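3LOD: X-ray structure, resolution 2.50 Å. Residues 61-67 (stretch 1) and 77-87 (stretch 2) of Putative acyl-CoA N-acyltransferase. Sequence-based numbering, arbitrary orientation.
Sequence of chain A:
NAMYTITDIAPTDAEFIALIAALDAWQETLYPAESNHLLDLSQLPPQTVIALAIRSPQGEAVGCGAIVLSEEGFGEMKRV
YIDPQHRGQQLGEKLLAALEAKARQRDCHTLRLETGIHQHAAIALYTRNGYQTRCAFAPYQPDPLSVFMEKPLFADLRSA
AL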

# COMPACT_ATOMS: atom_id res chain seq x y z
N ALA A 61 -10.60 7.75 9.08
CA ALA A 61 -9.67 6.98 8.24
C ALA A 61 -10.49 6.24 7.21
O ALA A 61 -11.45 5.55 7.51
CB ALA A 61 -8.91 6.02 9.03
N VAL A 62 -10.09 6.40 5.96
CA VAL A 62 -10.99 6.18 4.85
C VAL A 62 -10.19 5.37 3.84
O VAL A 62 -10.72 4.86 2.87
CB VAL A 62 -11.51 7.61 4.38
CG1 VAL A 62 -10.71 8.24 3.25
CG2 VAL A 62 -13.00 7.63 4.14
N GLY A 63 -8.90 5.19 4.12
CA GLY A 63 -7.98 4.45 3.26
C GLY A 63 -6.65 4.25 3.98
O GLY A 63 -6.36 4.93 4.97
N CYS A 64 -5.84 3.30 3.53
CA CYS A 64 -4.53 3.16 4.16
C CYS A 64 -3.60 2.37 3.31
O CYS A 64 -4.04 1.79 2.29
CB CYS A 64 -4.66 2.44 5.48
SG CYS A 64 -5.28 0.73 5.28
N GLY A 65 -2.32 2.32 3.71
CA GLY A 65 -1.37 1.43 3.04
C GLY A 65 -0.06 1.40 3.79
O GLY A 65 0.15 2.17 4.75
N ALA A 66 0.84 0.52 3.36
CA ALA A 66 2.04 0.28 4.14
C ALA A 66 3.18 -0.25 3.29
O ALA A 66 2.96 -0.86 2.19
CB ALA A 66 1.76 -0.68 5.25
N ILE A 67 4.39 0.00 3.77
CA ILE A 67 5.59 -0.46 3.11
C ILE A 67 6.44 -1.12 4.17
O ILE A 67 6.67 -0.54 5.24
CB ILE A 67 6.38 0.71 2.50
CG1 ILE A 67 5.63 1.24 1.29
CG2 ILE A 67 7.81 0.27 2.12
CD1 ILE A 67 6.17 2.56 0.80
N MET A 77 5.45 -2.78 -0.80
CA MET A 77 4.12 -2.10 -0.63
C MET A 77 2.97 -3.10 -0.51
O MET A 77 2.79 -4.02 -1.35
CB MET A 77 3.81 -1.15 -1.78
CG MET A 77 2.65 -0.25 -1.42
SD MET A 77 2.46 1.25 -2.42
CE MET A 77 3.93 2.05 -2.03
N LYS A 78 2.18 -2.93 0.55
CA LYS A 78 1.13 -3.88 0.77
C LYS A 78 0.06 -3.24 1.63
O LYS A 78 0.23 -2.09 2.17
CB LYS A 78 1.68 -5.14 1.41
CG LYS A 78 2.14 -5.00 2.83
CD LYS A 78 3.17 -6.08 3.23
CE LYS A 78 2.62 -7.52 3.31
NZ LYS A 78 3.72 -8.45 3.85
N ARG A 79 -1.05 -3.96 1.73
CA ARG A 79 -2.19 -3.53 2.50
C ARG A 79 -2.74 -2.21 2.11
O ARG A 79 -3.16 -1.46 2.98
CB ARG A 79 -1.92 -3.52 4.01
CG ARG A 79 -1.32 -4.78 4.62
CD ARG A 79 -1.95 -6.07 4.13
NE ARG A 79 -2.24 -6.99 5.21
CZ ARG A 79 -3.28 -7.81 5.16
NH1 ARG A 79 -3.55 -8.62 6.20
NH2 ARG A 79 -4.07 -7.78 4.07
N VAL A 80 -2.79 -1.92 0.82
CA VAL A 80 -3.38 -0.69 0.29
C VAL A 80 -4.86 -0.85 0.03
O VAL A 80 -5.29 -1.78 -0.68
CB VAL A 80 -2.66 -0.31 -1.04
CG1 VAL A 80 -3.26 0.95 -1.68
CG2 VAL A 80 -1.20 -0.10 -0.74
N TYR A 81 -5.67 0.07 0.52
CA TYR A 81 -7.12 -0.01 0.32
C TYR A 81 -7.68 1.37 0.50
O TYR A 81 -7.18 2.13 1.37
CB TYR A 81 -7.68 -0.85 1.42
CG TYR A 81 -9.19 -0.97 1.47
CD1 TYR A 81 -9.90 -1.82 0.56
CD2 TYR A 81 -9.93 -0.32 2.47
CE1 TYR A 81 -11.32 -1.98 0.65
CE2 TYR A 81 -11.34 -0.47 2.58
CZ TYR A 81 -12.02 -1.30 1.65
OH TYR A 81 -13.38 -1.49 1.73
N ILE A 82 -8.70 1.70 -0.28
CA ILE A 82 -9.49 2.94 -0.15
C ILE A 82 -10.94 2.51 -0.05
O ILE A 82 -11.43 1.77 -0.94
CB ILE A 82 -9.42 3.79 -1.44
CG1 ILE A 82 -7.99 4.14 -1.83
CG2 ILE A 82 -10.38 4.97 -1.36
CD1 ILE A 82 -7.19 4.89 -0.75
N ASP A 83 -11.63 2.95 1.01
CA ASP A 83 -13.04 2.70 1.15
C ASP A 83 -13.83 3.13 -0.07
O ASP A 83 -13.83 4.31 -0.41
CB ASP A 83 -13.60 3.51 2.29
CG ASP A 83 -15.08 3.29 2.45
OD1 ASP A 83 -15.43 2.23 3.02
OD2 ASP A 83 -15.89 4.11 1.97
N PRO A 84 -14.58 2.20 -0.68
CA PRO A 84 -15.45 2.35 -1.86
C PRO A 84 -16.20 3.69 -2.02
O PRO A 84 -16.43 4.17 -3.17
CB PRO A 84 -16.46 1.21 -1.67
CG PRO A 84 -15.54 0.11 -1.15
CD PRO A 84 -14.72 0.85 -0.10
N GLN A 85 -16.57 4.31 -0.92
CA GLN A 85 -17.34 5.54 -1.03
C GLN A 85 -16.45 6.72 -1.30
O GLN A 85 -16.97 7.81 -1.60
CB GLN A 85 -18.09 5.82 0.23
CG GLN A 85 -19.27 4.94 0.48
CD GLN A 85 -19.74 5.18 1.91
OE1 GLN A 85 -20.68 5.97 2.15
NE2 GLN A 85 -19.04 4.56 2.87
N HIS A 86 -15.14 6.52 -1.23
CA HIS A 86 -14.21 7.62 -1.41
C HIS A 86 -13.36 7.54 -2.67
O HIS A 86 -12.56 8.44 -2.98
CB HIS A 86 -13.40 7.84 -0.13
CG HIS A 86 -14.25 8.32 1.00
ND1 HIS A 86 -15.02 7.47 1.76
CD2 HIS A 86 -14.53 9.58 1.42
CE1 HIS A 86 -15.68 8.18 2.66
NE2 HIS A 86 -15.40 9.46 2.47
N ARG A 87 -13.59 6.47 -3.44
CA ARG A 87 -12.98 6.27 -4.75
C ARG A 87 -13.52 7.23 -5.82
O ARG A 87 -14.51 7.93 -5.59
CB ARG A 87 -13.21 4.82 -5.18
CG ARG A 87 -12.59 3.85 -4.22
CD ARG A 87 -12.94 2.46 -4.59
NE ARG A 87 -12.42 1.54 -3.60
CZ ARG A 87 -12.61 0.23 -3.65
NH1 ARG A 87 -13.31 -0.27 -4.66
NH2 ARG A 87 -12.14 -0.59 -2.69

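Paired antiparallel strands satisfy their backbone polar groups across the gap, and a bulge tests how well that economy survives an extra residue. Here strands 61-67 and 77-82 run at 170°. Cys 64 and Tyr 81 exchange two bonds, Cys 64 N to Tyr 81 O at 2.8 Å and Tyr 81 N to Cys 64 O at 3.0 Å. The register then shifts by one, with Arg 79 in a left-handed conformation. Pairing resumes where Lys 78 N gives a good bond to Ala 66 O (2.8 Å), whereas its return, Ala 66 N to Lys 78 O (2.9 Å), is bent to 130° and weak. Arg 79 O receives a CA-H...O contact from Gly 65 CA at 3.4 Å. Glycine suits both close crossings: an ideal CB on Gly 63 would lie 2.8 Å from Ile 82 CD1, and one on Gly 65 would lie 3.1 Å from Val 80 CG2.

Beyond the strand, Asp 83 N donates to Val 62 O (2.8 Å). Asp 83 OD2 accepts from Gln 85 N (3.0 Å) and weakly from His 86 ND1 (3.5 Å), bracing a type I turn that brings the imidazole face under buried Val 62, whose CG2 lies 3.2 Å from the His 86 ring centroid. Ile 67 CD1 packs on Met 77 CE at 3.6 Å.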